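Local coordinates for protein Rho-class glutathione S-transferase (Laternula elliptica, PDB 3QAV) that probably transfers glutathione to electrophilic compounds in the cytosol of an Antarctic clam, at residues G173-T178 with N214-R219. Numbering follows the deposited sequence.
Sequences GGFVAT and NMMMDR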
# COMPACT_ATOMS: atom_id res chain seq x y z
N GLY A 173 18.53 -12.50 -11.48
CA GLY A 173 18.88 -12.95 -12.81
C GLY A 173 17.62 -13.36 -13.57
O GLY A 173 17.69 -13.80 -14.71
N GLY A 174 16.46 -13.19 -12.93
CA GLY A 174 15.22 -13.57 -13.57
C GLY A 174 14.05 -12.63 -13.32
O GLY A 174 13.85 -11.66 -14.06
N PHE A 175 13.26 -12.93 -12.29
CA PHE A 175 12.10 -12.11 -11.96
C PHE A 175 12.41 -11.15 -10.81
O PHE A 175 13.54 -11.13 -10.31
CB PHE A 175 10.92 -13.03 -11.66
CG PHE A 175 10.51 -13.87 -12.84
CD1 PHE A 175 9.52 -13.44 -13.73
CD2 PHE A 175 11.14 -15.09 -13.09
CE1 PHE A 175 9.18 -14.20 -14.85
CE2 PHE A 175 10.81 -15.86 -14.21
CZ PHE A 175 9.83 -15.41 -15.09
N VAL A 176 11.44 -10.35 -10.39
CA VAL A 176 11.69 -9.35 -9.36
C VAL A 176 11.94 -9.81 -7.91
O VAL A 176 12.57 -9.08 -7.14
CB VAL A 176 10.58 -8.27 -9.37
CG1 VAL A 176 9.34 -8.79 -8.63
CG2 VAL A 176 11.10 -6.96 -8.77
N ALA A 177 11.48 -11.00 -7.55
CA ALA A 177 11.68 -11.50 -6.19
C ALA A 177 12.41 -12.84 -6.13
O ALA A 177 13.14 -13.11 -5.18
CB ALA A 177 10.33 -11.61 -5.47
N THR A 178 12.20 -13.67 -7.14
CA THR A 178 12.83 -14.98 -7.19
C THR A 178 13.14 -15.30 -8.65
O THR A 178 12.95 -14.46 -9.52
CB THR A 178 11.90 -16.08 -6.66
OG1 THR A 178 10.83 -16.26 -7.59
CG2 THR A 178 11.31 -15.68 -5.32
N ASN A 214 11.46 -6.61 -21.39
CA ASN A 214 11.36 -7.32 -22.65
C ASN A 214 10.86 -8.74 -22.46
O ASN A 214 9.99 -9.19 -23.19
CB ASN A 214 12.73 -7.34 -23.35
CG ASN A 214 13.04 -6.03 -24.03
OD1 ASN A 214 14.21 -5.68 -24.22
ND2 ASN A 214 12.01 -5.30 -24.42
N MET A 215 11.41 -9.44 -21.48
CA MET A 215 10.98 -10.81 -21.23
C MET A 215 9.49 -10.84 -20.90
O MET A 215 8.73 -11.62 -21.48
CB MET A 215 11.75 -11.43 -20.06
CG MET A 215 11.03 -12.65 -19.46
SD MET A 215 11.82 -13.35 -18.02
CE MET A 215 11.32 -12.18 -16.74
N MET A 216 9.09 -9.99 -19.96
CA MET A 216 7.70 -9.92 -19.54
C MET A 216 6.75 -9.51 -20.66
O MET A 216 5.64 -10.03 -20.75
CB MET A 216 7.58 -8.95 -18.36
CG MET A 216 8.22 -9.46 -17.08
SD MET A 216 7.30 -10.84 -16.31
CE MET A 216 6.20 -9.91 -15.20
N MET A 217 7.19 -8.59 -21.51
CA MET A 217 6.37 -8.14 -22.64
C MET A 217 6.11 -9.25 -23.65
O MET A 217 5.23 -9.12 -24.50
CB MET A 217 7.04 -6.97 -23.36
CG MET A 217 6.78 -5.63 -22.72
SD MET A 217 5.03 -5.21 -22.77
CE MET A 217 4.88 -4.63 -24.47
N ASP A 218 6.89 -10.32 -23.57
CA ASP A 218 6.71 -11.45 -24.47
C ASP A 218 5.88 -12.56 -23.81
O ASP A 218 5.50 -13.53 -24.45
CB ASP A 218 8.08 -11.98 -24.93
CG ASP A 218 8.76 -11.07 -25.96
OD1 ASP A 218 8.12 -10.76 -26.99
OD2 ASP A 218 9.92 -10.65 -25.74
N ARG A 219 5.60 -12.39 -22.52
CA ARG A 219 4.80 -13.37 -21.78
C ARG A 219 3.35 -13.25 -22.26
O ARG A 219 2.74 -12.18 -22.18
CB ARG A 219 4.92 -13.07 -20.29
CG ARG A 219 4.52 -14.21 -19.37
CD ARG A 219 4.72 -13.80 -17.91
NE ARG A 219 4.18 -14.81 -17.00
CZ ARG A 219 4.82 -15.92 -16.65
NH1 ARG A 219 4.24 -16.78 -15.83
NH2 ARG A 219 6.05 -16.15 -17.11
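Gly-174 and Phe-175, in the loop that follows helix 148-172, face Met-215 and Met-216 near the end of helix 207-217 with the backbones well apart, the CA atoms of Phe-175 and Met-216 being 9.0 Å from each other. Side chains therefore have to bridge the distance, and the Phe-175 ring takes part in nearly every contact. Over one of its faces lies the methyl of Met-215, in a CH-pi contact with CE 3.9 Å from the ring centroid and displaced toward the rim, so that it comes 3.5 Å from Phe-175 CE1. With CG anti to the backbone N (chi1 161°), the Met-215 chain runs out extended from the helix and bends only at its last torsion, bringing CE over the ring; the same methyl packs 3.7 Å from Gly-174 O, and Met-215 SD lies obliquely to the ring, 4.6 Å from the Phe-175 centroid. Met-216 approaches differently, its SD standing 4.1 Å from Phe-175 CE1 at the ring edge. The pair illustrates how Met-aromatic contacts can join parts of a helical bundle, here within the all-helical C-terminal domain of the GST fold and away from the glutathione site. Phe-181 flanks the cluster, touching both Phe-175 and Met-216. Replacing Phe-175 with an alanine would probably open a gap between loop and helix, leaving the Met-215 methyl without the ring face it packs on and Met-216 SD without this edge contact. The guanidinium of Arg-219 reaches the ring obliquely, NH2 being 4.3 Å from Phe-175 CE1, while its strongest polar partner is Glu-47, salt-bridged through NE, and it also makes a cation-pi contact with Phe-181.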